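Local atomic coordinates of phosphoenolpyruvate-protein phosphotransferase (Acinetobacter sp., PDB entry 3CI6), a protein that probably transfers the phosphoryl group of phosphoenolpyruvate to a histidine of a partner protein, this piece being its GAF domain. Residues V16-S21 / V33-D38. Residues are numbered along the deposited sequence; the frame is centred on the assembly and turned at random. Where two conformers were deposited one is given.
Sequences VQEINS and VNQVAD
E18 swings its CG to the far side from the backbone N (chi1 -165°) and, with the chain extended beyond it, reaches straight out from its helix toward Q35, whose own chain starts with CG anti to the carbonyl carbon and then bends at chi2, turning the amide to meet the carboxylate. The two side chains cross at about a right angle, and the carboxylate and amide planes are steeply inclined, 65° apart. A single hydrogen bond joins them, from NE2 of Q35 to OE1 of E18 at 2.9 Å. OE1 receives it on its syn lone pair, the side that faces the other carboxylate oxygen, yet OE2 itself stays 4.2 Å from NE2 of Q35, so within this pair OE1 is the oxygen that accepts. The bond is far from straight, with 136° at the hydrogen, and OE1 is tilted out of the plane of the Q35 amide. CG of Q35 also lies 3.9 Å from OE1 of E18, but the segments bury only 64 Å² between them, their CA atoms nowhere nearer than the 9.7 Å between E18 and Q35. Thus one side-chain hydrogen bond at the surface links helix 7-20 with helix 25-40 of the GAF domain. E18 also packs on I31, and I19 on S28, I31 and M32; ND2 of N20 bonds to O of M123 of the second subunit. V36 rests on L150 and L153 of helix 144-167, and V33 meets C45 and I47 of strand 44-51.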
loop_
_atom_site.group_PDB
_atom_site.type_symbol
_atom_site.label_atom_id
_atom_site.label_comp_id
_atom_site.label_asym_id
_atom_site.label_seq_id
_atom_site.Cartn_x
_atom_site.Cartn_y
_atom_site.Cartn_z
ATOM N N VAL B 16 3.894 -4.758 -6.075
ATOM C CA VAL B 16 2.833 -4.823 -5.073
ATOM C C VAL B 16 2.247 -6.252 -4.963
ATOM O O VAL B 16 2.005 -6.784 -3.872
ATOM C CB VAL B 16 1.750 -3.777 -5.372
ATOM C CG1 VAL B 16 0.477 -4.096 -4.636
ATOM C CG2 VAL B 16 2.248 -2.395 -5.059
ATOM N N GLN B 17 2.082 -6.911 -6.103
ATOM C CA GLN B 17 1.524 -8.265 -6.122
ATOM C C GLN B 17 2.488 -9.262 -5.519
ATOM O O GLN B 17 2.070 -10.112 -4.749
ATOM C CB GLN B 17 1.037 -8.638 -7.525
ATOM C CG GLN B 17 -0.178 -7.761 -7.870
ATOM C CD GLN B 17 -1.120 -8.316 -8.874
ATOM O OE1 GLN B 17 -0.940 -8.113 -10.087
ATOM N NE2 GLN B 17 -2.189 -8.976 -8.382
ATOM N N GLU B 18 3.774 -9.110 -5.794
ATOM C CA GLU B 18 4.754 -10.008 -5.199
ATOM C C GLU B 18 4.817 -9.798 -3.692
ATOM O O GLU B 18 4.871 -10.787 -2.932
ATOM C CB GLU B 18 6.120 -9.821 -5.853
ATOM C CG GLU B 18 7.091 -10.949 -5.538
ATOM C CD GLU B 18 8.491 -10.743 -6.106
ATOM O OE1 GLU B 18 8.770 -9.737 -6.791
ATOM O OE2 GLU B 18 9.329 -11.630 -5.828
ATOM N N ILE B 19 4.785 -8.558 -3.224
ATOM C CA ILE B 19 4.752 -8.315 -1.764
ATOM C C ILE B 19 3.459 -8.878 -1.151
ATOM O O ILE B 19 3.449 -9.490 -0.069
ATOM C CB ILE B 19 4.898 -6.826 -1.441
ATOM C CG1 ILE B 19 6.278 -6.311 -1.830
ATOM C CG2 ILE B 19 4.658 -6.563 0.049
ATOM C CD1 ILE B 19 6.402 -4.792 -1.833
ATOM N N ASN B 20 2.342 -8.659 -1.840
ATOM C CA ASN B 20 1.040 -9.006 -1.314
ATOM C C ASN B 20 0.905 -10.498 -1.084
ATOM O O ASN B 20 0.322 -10.896 -0.057
ATOM C CB ASN B 20 -0.033 -8.415 -2.218
ATOM C CG ASN B 20 -1.411 -8.680 -1.723
ATOM O OD1 ASN B 20 -2.145 -9.455 -2.342
ATOM N ND2 ASN B 20 -1.787 -8.076 -0.592
ATOM N N SER B 21 1.518 -11.303 -1.961
ATOM C CA SER B 21 1.448 -12.773 -1.926
ATOM C C SER B 21 2.629 -13.413 -1.213
ATOM O O SER B 21 2.828 -14.632 -1.295
ATOM C CB SER B 21 1.430 -13.329 -3.339
ATOM O OG SER B 21 0.268 -12.925 -4.020
ATOM N N VAL B 33 12.877 -4.078 -0.937
ATOM C CA VAL B 33 14.173 -3.353 -1.121
ATOM C C VAL B 33 14.853 -3.744 -2.423
ATOM O O VAL B 33 15.456 -2.911 -3.116
ATOM C CB VAL B 33 15.136 -3.447 0.088
ATOM C CG1 VAL B 33 14.475 -2.833 1.309
ATOM C CG2 VAL B 33 15.629 -4.849 0.310
ATOM N N ASN B 34 14.799 -5.013 -2.790
ATOM C CA ASN B 34 15.480 -5.471 -4.002
ATOM C C ASN B 34 14.749 -4.986 -5.241
ATOM O O ASN B 34 15.374 -4.547 -6.201
ATOM C CB ASN B 34 15.612 -6.979 -3.959
ATOM C CG ASN B 34 16.759 -7.398 -3.073
ATOM O OD1 ASN B 34 17.931 -7.296 -3.483
ATOM N ND2 ASN B 34 16.463 -7.774 -1.836
ATOM N N GLN B 35 13.421 -5.065 -5.219
ATOM C CA GLN B 35 12.658 -4.586 -6.356
ATOM C C GLN B 35 12.682 -3.079 -6.553
ATOM O O GLN B 35 12.777 -2.629 -7.697
ATOM C CB GLN B 35 11.223 -5.106 -6.352
ATOM C CG GLN B 35 11.108 -6.602 -6.403
ATOM C CD GLN B 35 11.532 -7.224 -7.689
ATOM O OE1 GLN B 35 12.118 -6.563 -8.565
ATOM N NE2 GLN B 35 11.201 -8.491 -7.862
ATOM N N VAL B 36 12.691 -2.326 -5.462
ATOM C CA VAL B 36 12.870 -0.867 -5.539
ATOM C C VAL B 36 14.249 -0.569 -6.146
ATOM O O VAL B 36 14.382 0.243 -7.076
ATOM C CB VAL B 36 12.713 -0.172 -4.196
ATOM C CG1 VAL B 36 13.246 1.281 -4.258
ATOM C CG2 VAL B 36 11.199 -0.186 -3.785
ATOM N N ALA B 37 15.299 -1.236 -5.685
ATOM C CA ALA B 37 16.639 -0.948 -6.195
ATOM C C ALA B 37 16.734 -1.212 -7.691
ATOM O O ALA B 37 17.378 -0.445 -8.444
ATOM C CB ALA B 37 17.668 -1.781 -5.464
ATOM N N ASP B 38 16.090 -2.288 -8.147
ATOM C CA ASP B 38 16.107 -2.627 -9.572
ATOM C C ASP B 38 15.251 -1.650 -10.393
ATOM O O ASP B 38 15.640 -1.237 -11.487
ATOM C CB ASP B 38 15.618 -4.053 -9.775
ATOM C CG ASP B 38 15.784 -4.553 -11.210
ATOM O OD1 ASP B 38 16.854 -4.375 -11.807
ATOM O OD2 ASP B 38 14.810 -5.123 -11.736
#